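Local coordinates for uncharacterized protein (Nostoc punctiforme, PDB 2QDR), which is of unknown function but, as a double-stranded beta-helix protein of the cupin clan, is a putative dioxygenase, at residues Leu222-Leu225 with Pro226-Asn230. Residues are numbered along the deposited sequence; the frame is centred on the assembly and turned at random.
Sequences LAIL and PHFDN
Ile224 and Phe228 pack against each other across the turn that links strand 218-224 of one sheet to the short strand 228-229 of another. From Phe228 CB, which lies 3.5 Å from both Ile224 CG2 and Leu225 O, the side chain runs to CG, anti to the backbone N (chi1 177°). That torsion brings the ring beneath the isoleucine methyl: Ile224 CG2 sits over one face, 3.4 Å from Phe228 CG and 3.7-3.8 Å from its CD1 and CD2. This is van der Waals packing on the CG end of the ring; CE1, CE2 and CZ run on beyond the methyl. Over the opposite face, toward the rim, Asn230 N stands 3.9 Å above the plane of the Phe228 ring. Phe228 also touches Thr275 of strand 268-275. The Ile224 side chain comes within about 4 Å of an unidentified bound ligand. His227, left-handed in its backbone (phi 48°, psi 40°), takes the first position of a G1 beta bulge: it and Phe228 both face Thr275, to which Phe228 is backbone hydrogen-bonded. The turn also meets the second subunit: Pro226 O accepts a hydrogen bond from its Trp194, and His227 ND1 and NE2 are hydrogen-bonded to its Lys208 and His132. The side-chain contact within the turn is apolar, with one carbonyl oxygen beside Phe228 CB, while the subunit interface gains hydrogen bonds as well as packing of Leu225 and Pro226.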
ATOM      1  N   LEU A 222     -17.840  12.206  14.187  1.00 61.43           N
ATOM      2  CA  LEU A 222     -17.885  12.134  12.726  1.00 61.82           C
ATOM      3  C   LEU A 222     -17.689  13.530  12.161  1.00 62.25           C
ATOM      4  O   LEU A 222     -18.427  14.450  12.517  1.00 63.15           O
ATOM      5  CB  LEU A 222     -19.227  11.590  12.234  1.00 61.82           C
ATOM      6  CG  LEU A 222     -19.436  11.418  10.715  1.00 61.42           C
ATOM      7  CD1 LEU A 222     -18.522  10.362  10.153  1.00 55.51           C
ATOM      8  CD2 LEU A 222     -20.889  11.064  10.404  1.00 63.27           C
ATOM      9  N   ALA A 223     -16.704  13.681  11.282  1.00 61.74           N
ATOM     10  CA  ALA A 223     -16.420  14.947  10.637  1.00 61.29           C
ATOM     11  C   ALA A 223     -16.853  14.773   9.203  1.00 61.55           C
ATOM     12  O   ALA A 223     -16.270  13.941   8.492  1.00 61.22           O
ATOM     13  CB  ALA A 223     -14.956  15.294  10.704  1.00 60.89           C
ATOM     14  N   ILE A 224     -17.890  15.505   8.793  1.00 60.99           N
ATOM     15  CA  ILE A 224     -18.381  15.444   7.423  1.00 61.44           C
ATOM     16  C   ILE A 224     -17.756  16.612   6.704  1.00 61.67           C
ATOM     17  O   ILE A 224     -17.878  17.751   7.156  1.00 61.62           O
ATOM     18  CB  ILE A 224     -19.907  15.523   7.311  1.00 61.85           C
ATOM     19  CG1 ILE A 224     -20.543  14.355   8.089  1.00 62.51           C
ATOM     20  CG2 ILE A 224     -20.330  15.537   5.813  1.00 62.44           C
ATOM     21  CD1 ILE A 224     -22.048  14.301   8.047  1.00 61.61           C
ATOM     22  N   LEU A 225     -17.083  16.331   5.594  1.00 61.73           N
ATOM     23  CA  LEU A 225     -16.446  17.382   4.820  1.00 62.13           C
ATOM     24  C   LEU A 225     -17.487  18.170   4.048  1.00 61.73           C
ATOM     25  O   LEU A 225     -18.612  17.696   3.885  1.00 62.36           O
ATOM     26  CB  LEU A 225     -15.439  16.786   3.831  1.00 63.22           C
ATOM     27  CG  LEU A 225     -14.257  16.021   4.435  1.00 66.59           C
ATOM     28  CD1 LEU A 225     -13.362  15.405   3.357  1.00 70.65           C
ATOM     29  CD2 LEU A 225     -13.460  16.935   5.303  1.00 69.19           C
ATOM     30  N   PRO A 226     -17.136  19.389   3.584  1.00 61.37           N
ATOM     31  CA  PRO A 226     -18.081  20.164   2.768  1.00 61.23           C
ATOM     32  C   PRO A 226     -18.480  19.440   1.464  1.00 61.07           C
ATOM     33  O   PRO A 226     -17.923  18.403   1.139  1.00 61.26           O
ATOM     34  CB  PRO A 226     -17.292  21.435   2.439  1.00 61.47           C
ATOM     35  CG  PRO A 226     -16.281  21.547   3.489  1.00 60.84           C
ATOM     36  CD  PRO A 226     -15.892  20.150   3.823  1.00 60.73           C
ATOM     37  N   HIS A 227     -19.439  19.990   0.734  1.00 61.02           N
ATOM     38  CA  HIS A 227     -19.948  19.402  -0.522  1.00 60.73           C
ATOM     39  C   HIS A 227     -20.282  17.896  -0.424  1.00 60.57           C
ATOM     40  O   HIS A 227     -20.009  17.136  -1.356  1.00 61.84           O
ATOM     41  CB  HIS A 227     -18.984  19.614  -1.712  1.00 59.40           C
ATOM     42  CG  HIS A 227     -18.556  21.030  -1.912  1.00 58.91           C
ATOM     43  ND1 HIS A 227     -17.309  21.366  -2.391  1.00 56.53           N
ATOM     44  CD2 HIS A 227     -19.169  22.196  -1.613  1.00 59.76           C
ATOM     45  CE1 HIS A 227     -17.201  22.680  -2.452  1.00 57.53           C
ATOM     46  NE2 HIS A 227     -18.317  23.208  -1.984  1.00 57.91           N
ATOM     47  N   PHE A 228     -20.866  17.488   0.697  1.00 60.07           N
ATOM     48  CA  PHE A 228     -21.218  16.096   0.948  1.00 60.11           C
ATOM     49  C   PHE A 228     -22.603  15.781   0.420  1.00 61.09           C
ATOM     50  O   PHE A 228     -23.504  16.615   0.508  1.00 60.57           O
ATOM     51  CB  PHE A 228     -21.141  15.802   2.459  1.00 59.74           C
ATOM     52  CG  PHE A 228     -21.551  14.390   2.851  1.00 58.05           C
ATOM     53  CD1 PHE A 228     -20.672  13.325   2.701  1.00 56.40           C
ATOM     54  CD2 PHE A 228     -22.806  14.140   3.412  1.00 59.49           C
ATOM     55  CE1 PHE A 228     -21.045  12.038   3.077  1.00 60.94           C
ATOM     56  CE2 PHE A 228     -23.190  12.849   3.799  1.00 56.09           C
ATOM     57  CZ  PHE A 228     -22.314  11.802   3.636  1.00 58.01           C
ATOM     58  N   ASP A 229     -22.751  14.572  -0.129  1.00 61.62           N
ATOM     59  CA  ASP A 229     -24.011  14.080  -0.654  1.00 61.92           C
ATOM     60  C   ASP A 229     -23.960  12.546  -0.697  1.00 61.89           C
ATOM     61  O   ASP A 229     -23.350  11.980  -1.593  1.00 60.40           O
ATOM     62  CB  ASP A 229     -24.282  14.684  -2.037  1.00 62.35           C
ATOM     63  CG  ASP A 229     -25.662  14.330  -2.586  1.00 63.09           C
ATOM     64  OD1 ASP A 229     -26.413  13.592  -1.930  1.00 65.27           O
ATOM     65  OD2 ASP A 229     -26.003  14.822  -3.678  1.00 67.19           O
ATOM     66  N   ASN A 230     -24.621  11.874   0.251  1.00 63.12           N
ATOM     67  CA  ASN A 230     -24.614  10.379   0.285  1.00 63.63           C
ATOM     68  C   ASN A 230     -25.433   9.723  -0.848  1.00 62.92           C
ATOM     69  O   ASN A 230     -25.461   8.502  -0.938  1.00 62.71           O
ATOM     70  CB  ASN A 230     -25.005   9.807   1.666  1.00 63.59           C
ATOM     71  CG  ASN A 230     -26.438  10.078   2.040  1.00 65.80           C
ATOM     72  OD1 ASN A 230     -27.244  10.577   1.246  1.00 69.53           O
ATOM     73  ND2 ASN A 230     -26.767   9.772   3.271  1.00 63.12           N
TER